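PDB 5A9D: solute carrier family 15 member 1 from Mus musculus, which cotransports small peptides with protons across the intestinal cell membrane and is represented here by its immunoglobulin-like extracellular domain. Local coordinates for residues 10-15 with 74-79; 163-168 with 181-186. All blocks are in the same frame, centred on the assembly; numbering follows the deposited sequence. Where two conformers were deposited one is given.

Contact 1: 10-15 with 74-79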
loop_
_atom_site.group_PDB
_atom_site.type_symbol
_atom_site.label_atom_id
_atom_site.label_comp_id
_atom_site.label_asym_id
_atom_site.label_seq_id
_atom_site.Cartn_x
_atom_site.Cartn_y
_atom_site.Cartn_z
ATOM N N LEU A 10 6.296 -1.302 -16.602
ATOM C CA LEU A 10 7.646 -1.807 -16.462
ATOM C C LEU A 10 7.639 -3.255 -16.947
ATOM O O LEU A 10 6.961 -4.122 -16.387
ATOM C CB LEU A 10 8.161 -1.645 -14.995
ATOM C CG LEU A 10 9.430 -2.414 -14.550
ATOM C CD1 LEU A 10 10.673 -1.994 -15.338
ATOM C CD2 LEU A 10 9.714 -2.205 -13.061
ATOM N N ASN A 11 8.357 -3.485 -18.030
ATOM C CA ASN A 11 8.520 -4.785 -18.649
ATOM C C ASN A 11 9.690 -5.487 -17.987
ATOM O O ASN A 11 10.843 -5.116 -18.214
ATOM C CB ASN A 11 8.753 -4.616 -20.151
ATOM C CG ASN A 11 8.835 -5.926 -20.885
ATOM O OD1 ASN A 11 8.850 -6.991 -20.291
ATOM N ND2 ASN A 11 8.910 -5.872 -22.194
ATOM N N ILE A 12 9.388 -6.515 -17.183
ATOM C CA ILE A 12 10.369 -7.306 -16.437
ATOM C C ILE A 12 10.552 -8.721 -17.020
ATOM O O ILE A 12 11.161 -9.572 -16.371
ATOM C CB ILE A 12 10.058 -7.323 -14.914
ATOM C CG1 ILE A 12 8.677 -7.956 -14.595
ATOM C CG2 ILE A 12 10.173 -5.929 -14.336
ATOM C CD1 ILE A 12 8.427 -8.196 -13.094
ATOM N N GLY A 13 10.038 -8.945 -18.232
ATOM C CA GLY A 13 10.179 -10.219 -18.943
ATOM C C GLY A 13 11.403 -10.213 -19.840
ATOM O O GLY A 13 12.241 -9.321 -19.720
ATOM N N ASN A 14 11.523 -11.186 -20.746
ATOM C CA ASN A 14 12.675 -11.317 -21.653
ATOM C C ASN A 14 12.368 -10.977 -23.144
ATOM O O ASN A 14 13.147 -11.320 -24.026
ATOM C CB ASN A 14 13.288 -12.726 -21.535
ATOM C CG ASN A 14 12.337 -13.847 -21.884
ATOM O OD1 ASN A 14 11.296 -13.650 -22.539
ATOM N ND2 ASN A 14 12.675 -15.062 -21.451
ATOM N N ASN A 15 11.229 -10.327 -23.414
ATOM C CA ASN A 15 10.879 -9.979 -24.792
ATOM C C ASN A 15 10.101 -8.644 -24.860
ATOM O O ASN A 15 9.773 -8.053 -23.829
ATOM C CB ASN A 15 10.096 -11.152 -25.474
ATOM C CG ASN A 15 8.680 -11.417 -24.968
ATOM O OD1 ASN A 15 8.190 -10.847 -23.977
ATOM N ND2 ASN A 15 7.989 -12.330 -25.628
ATOM N N LEU A 74 3.368 -3.989 -13.865
ATOM C CA LEU A 74 4.488 -4.881 -14.149
ATOM C C LEU A 74 3.995 -5.848 -15.208
ATOM O O LEU A 74 2.886 -6.346 -15.068
ATOM C CB LEU A 74 4.925 -5.685 -12.906
ATOM C CG LEU A 74 5.560 -4.944 -11.733
ATOM C CD1 LEU A 74 5.819 -5.914 -10.599
ATOM C CD2 LEU A 74 6.894 -4.313 -12.132
ATOM N N VAL A 75 4.767 -6.046 -16.304
ATOM C CA VAL A 75 4.411 -6.993 -17.377
ATOM C C VAL A 75 5.599 -7.945 -17.636
ATOM O O VAL A 75 6.762 -7.526 -17.529
ATOM C CB VAL A 75 3.875 -6.329 -18.690
ATOM C CG1 VAL A 75 2.586 -5.534 -18.435
ATOM C CG2 VAL A 75 4.928 -5.429 -19.358
ATOM N N TRP A 76 5.317 -9.210 -17.958
ATOM C CA TRP A 76 6.336 -10.216 -18.270
ATOM C C TRP A 76 5.750 -11.307 -19.164
ATOM O O TRP A 76 4.530 -11.411 -19.289
ATOM C CB TRP A 76 7.054 -10.780 -17.015
ATOM C CG TRP A 76 6.193 -11.554 -16.059
ATOM C CD1 TRP A 76 6.128 -12.910 -15.938
ATOM C CD2 TRP A 76 5.367 -11.017 -15.008
ATOM N NE1 TRP A 76 5.303 -13.253 -14.895
ATOM C CE2 TRP A 76 4.796 -12.111 -14.326
ATOM C CE3 TRP A 76 5.027 -9.709 -14.601
ATOM C CZ2 TRP A 76 3.883 -11.950 -13.280
ATOM C CZ3 TRP A 76 4.145 -9.544 -13.552
ATOM C CH2 TRP A 76 3.563 -10.655 -12.912
ATOM N N ASN A 77 6.611 -12.049 -19.842
ATOM C CA ASN A 77 6.220 -13.117 -20.765
ATOM C C ASN A 77 5.728 -14.385 -20.025
ATOM O O ASN A 77 6.338 -14.747 -19.010
ATOM C CB ASN A 77 7.392 -13.435 -21.701
ATOM C CG ASN A 77 8.605 -14.017 -21.004
ATOM O OD1 ASN A 77 9.301 -13.342 -20.231
ATOM N ND2 ASN A 77 8.882 -15.293 -21.264
ATOM N N PRO A 78 4.640 -15.083 -20.466
ATOM C CA PRO A 78 3.770 -14.849 -21.634
ATOM C C PRO A 78 2.464 -14.108 -21.291
ATOM O O PRO A 78 1.490 -14.736 -20.876
ATOM C CB PRO A 78 3.477 -16.278 -22.116
ATOM C CG PRO A 78 3.651 -17.172 -20.875
ATOM C CD PRO A 78 4.214 -16.309 -19.765
ATOM N N SER A 79 2.432 -12.791 -21.513
ATOM C CA SER A 79 1.290 -11.895 -21.249
ATOM C C SER A 79 0.818 -11.925 -19.768
ATOM O O SER A 79 -0.381 -12.003 -19.478
ATOM C CB SER A 79 0.149 -12.143 -22.234
ATOM O OG SER A 79 0.583 -11.860 -23.557
#
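Two neighbouring parallel strands of a four-stranded mixed sheet, 4-11 and 69-76, end together here in the first of the chain's two immunoglobulin-like halves. Two bonds from the neighbouring segment 10-12 hold the backbone of Val75. Its N-H binds Leu10 O at 2.9 Å, in the carbonyl plane. Its carbonyl O takes Ile12 N at 2.8 Å, nearly along the C=O axis. On one face of the sheet Leu10 and Leu74 lie side by side, their CD2 methyls 3.6 Å apart. Ile12 CD1 continues this apolar patch and sits 4.0 Å from Trp76 CE3. The second subunit covers the patch, and His124 of that subunit stacks on the Trp76 ring. On the other face Asn11 CB rests on Val75 CG2. The Asn11 side chain, with CG anti to the backbone N (chi1 -176°), folds the chain beyond the strand. Its OD1 accepts from Gly13 N at 3.1 Å, an Asx turn, and its ND2 gives a hydrogen to Asn15 O. At Gly13 a beta carbon would collide with Asn77 N. Beyond it, Asn77 OD1 takes the N-H of Asn14 at 3.1 Å, with the donor above the carbonyl plane. Asn77 CB also packs against Asn15 OD1, 3.5 Å away. An alanine in place of Asn77 would remove the acceptor for Asn14 N and would probably loosen the 13-15 turn from the strand end. The bonding thus passes from main chain to side-chain amides where the strands stop, so polar groups hold the turn while the apolar groups on the Leu10 face meet the partner subunit.

Contact 2: 163-168 with 181-186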
loop_
_atom_site.group_PDB
_atom_site.type_symbol
_atom_site.label_atom_id
_atom_site.label_comp_id
_atom_site.label_asym_id
_atom_site.label_seq_id
_atom_site.Cartn_x
_atom_site.Cartn_y
_atom_site.Cartn_z
ATOM N N SER A 163 -3.437 17.154 10.160
ATOM C CA SER A 163 -3.856 15.960 10.905
ATOM C C SER A 163 -4.172 14.748 9.996
ATOM O O SER A 163 -3.992 14.790 8.766
ATOM C CB SER A 163 -5.039 16.294 11.805
ATOM O OG SER A 163 -4.720 17.375 12.663
ATOM N N ALA A 164 -4.523 13.637 10.618
ATOM C CA ALA A 164 -4.914 12.430 9.900
ATOM C C ALA A 164 -6.032 11.805 10.687
ATOM O O ALA A 164 -5.984 11.819 11.915
ATOM C CB ALA A 164 -3.751 11.472 9.758
ATOM N N TYR A 165 -7.078 11.352 9.992
ATOM C CA TYR A 165 -8.266 10.778 10.617
ATOM C C TYR A 165 -8.716 9.531 9.895
ATOM O O TYR A 165 -8.517 9.398 8.690
ATOM C CB TYR A 165 -9.438 11.787 10.640
ATOM C CG TYR A 165 -9.116 13.124 11.276
ATOM C CD1 TYR A 165 -9.259 13.317 12.646
ATOM C CD2 TYR A 165 -8.670 14.195 10.507
ATOM C CE1 TYR A 165 -8.945 14.537 13.238
ATOM C CE2 TYR A 165 -8.378 15.424 11.082
ATOM C CZ TYR A 165 -8.509 15.587 12.449
ATOM O OH TYR A 165 -8.208 16.803 13.005
ATOM N N THR A 166 -9.361 8.633 10.651
ATOM C CA THR A 166 -9.970 7.404 10.172
ATOM C C THR A 166 -11.445 7.554 10.495
ATOM O O THR A 166 -11.820 7.777 11.643
ATOM C CB THR A 166 -9.364 6.180 10.847
ATOM O OG1 THR A 166 -8.014 6.057 10.452
ATOM C CG2 THR A 166 -10.062 4.894 10.448
ATOM N N TYR A 167 -12.255 7.487 9.475
ATOM C CA TYR A 167 -13.707 7.585 9.615
ATOM C C TYR A 167 -14.268 6.176 9.491
ATOM O O TYR A 167 -14.061 5.523 8.467
ATOM C CB TYR A 167 -14.232 8.551 8.529
ATOM C CG TYR A 167 -14.019 10.022 8.843
ATOM C CD1 TYR A 167 -12.933 10.448 9.605
ATOM C CD2 TYR A 167 -14.940 10.981 8.438
ATOM C CE1 TYR A 167 -12.777 11.795 9.961
ATOM C CE2 TYR A 167 -14.794 12.328 8.792
ATOM C CZ TYR A 167 -13.704 12.731 9.539
ATOM O OH TYR A 167 -13.556 14.060 9.864
ATOM N N VAL A 168 -14.830 5.646 10.587
ATOM C CA VAL A 168 -15.359 4.270 10.612
ATOM C C VAL A 168 -16.848 4.319 10.305
ATOM O O VAL A 168 -17.600 4.932 11.039
ATOM C CB VAL A 168 -15.045 3.534 11.956
ATOM C CG1 VAL A 168 -15.742 2.177 12.022
ATOM C CG2 VAL A 168 -13.540 3.368 12.167
ATOM N N GLU A 181 -15.481 9.140 14.041
ATOM C CA GLU A 181 -14.178 9.710 13.663
ATOM C C GLU A 181 -13.097 9.389 14.687
ATOM O O GLU A 181 -13.308 9.538 15.886
ATOM C CB GLU A 181 -14.276 11.247 13.535
ATOM C CG GLU A 181 -15.376 11.708 12.608
ATOM C CD GLU A 181 -15.480 13.204 12.447
ATOM O OE1 GLU A 181 -14.534 13.912 12.862
ATOM O OE2 GLU A 181 -16.521 13.668 11.928
ATOM N N PHE A 182 -11.917 9.029 14.205
ATOM C CA PHE A 182 -10.781 8.741 15.082
ATOM C C PHE A 182 -9.610 9.552 14.587
ATOM O O PHE A 182 -9.365 9.604 13.383
ATOM C CB PHE A 182 -10.430 7.234 15.029
ATOM C CG PHE A 182 -11.497 6.340 15.608
ATOM C CD1 PHE A 182 -11.517 6.043 16.965
ATOM C CD2 PHE A 182 -12.486 5.794 14.798
ATOM C CE1 PHE A 182 -12.521 5.235 17.502
ATOM C CE2 PHE A 182 -13.502 5.000 15.347
ATOM C CZ PHE A 182 -13.511 4.722 16.695
ATOM N N GLU A 183 -8.870 10.175 15.477
ATOM C CA GLU A 183 -7.697 10.888 15.014
ATOM C C GLU A 183 -6.552 9.892 14.984
ATOM O O GLU A 183 -6.444 9.047 15.871
ATOM C CB GLU A 183 -7.341 12.063 15.942
ATOM C CG GLU A 183 -6.452 13.084 15.224
ATOM C CD GLU A 183 -6.128 14.385 15.941
ATOM O OE1 GLU A 183 -7.010 14.932 16.643
ATOM O OE2 GLU A 183 -4.991 14.879 15.766
ATOM N N ASP A 184 -5.747 9.926 13.944
ATOM C CA ASP A 184 -4.570 9.070 13.901
ATOM C C ASP A 184 -3.380 10.004 13.945
ATOM O O ASP A 184 -3.531 11.192 13.614
ATOM C CB ASP A 184 -4.464 8.346 12.542
ATOM C CG ASP A 184 -5.631 7.494 12.139
ATOM O OD1 ASP A 184 -5.938 6.535 12.863
ATOM O OD2 ASP A 184 -6.157 7.711 11.038
ATOM N N ILE A 185 -2.187 9.473 14.268
ATOM C CA ILE A 185 -0.935 10.228 14.189
ATOM C C ILE A 185 -0.705 10.407 12.649
ATOM O O ILE A 185 -0.976 9.457 11.908
ATOM C CB ILE A 185 0.214 9.474 14.937
ATOM C CG1 ILE A 185 -0.069 9.431 16.466
ATOM C CG2 ILE A 185 1.587 10.102 14.650
ATOM C CD1 ILE A 185 0.614 8.297 17.284
ATOM N N PRO A 186 -0.353 11.614 12.130
ATOM C CA PRO A 186 -0.228 11.775 10.655
ATOM C C PRO A 186 0.650 10.771 9.916
ATOM O O PRO A 186 1.715 10.448 10.441
ATOM C CB PRO A 186 0.302 13.200 10.483
ATOM C CG PRO A 186 -0.055 13.905 11.748
ATOM C CD PRO A 186 -0.037 12.880 12.831
HETATM O O HOH W 1 -3.710 13.924 13.576
#
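Strands 164-171 and 177-184 form a beta hairpin at one edge of a sheet in the second immunoglobulin-like half, and this contact joins its open end. Backbone bonds come first. Thr166 and Phe182 are a hydrogen-bonded antiparallel pair: Thr166 N to Phe182 O and Phe182 N to Thr166 O are both 2.9 Å, with both donors in the carbonyl planes. Asp184 N reaches Ala164 O from above the carbonyl plane.

Two of the three ring contacts lie on the face bearing Tyr165 and Tyr167. Glu181 lies along Tyr167, its CG over one ring face, 3.8 Å from the centroid, in a CH-pi contact. Its carboxylate is stacked 14° from the ring plane, and OE1 is bonded to Ser157. Tyr165 CE1 touches Glu183 CG at 3.5 Å. In the third, Val168 CG2 meets Phe182 CE2 at 3.6 Å, with Phe182 on the other face.

Charged and polar groups gather around Asp184, also on that other face. Its OD2 accepts from Tyr129 OH as well as from Thr166, and its OD1 forms a salt bridge with Lys8 of the second subunit. This positive neighbour would favour the ionised carboxylate. At the hairpin's open end one water accepts from Ala164 N and donates to Glu183 OE2 and Asp184 O, bridging the two strands. The shortest direct bond is Thr166 OG1 to Asp184 OD2, 2.6 Å, made on the syn lone pair of the carboxylate oxygen.

The two contacts lie on opposite sides of the chain's centre, with centres 39 Å apart and nearest atoms about 27 Å apart. They share no strand. Contact 1 joins parallel strands far apart in sequence and is partly buried. Contact 2 joins the antiparallel strands of a local hairpin and is the more buried. The sheets match in strand order, and each contact uses a different pair: the central two in contact 1, an edge pair in contact 2. Both meet the second subunit. Contact 1 does so mainly through apolar and aromatic groups, whereas contact 2 adds hydrogen bonds and an ion pair to that subunit.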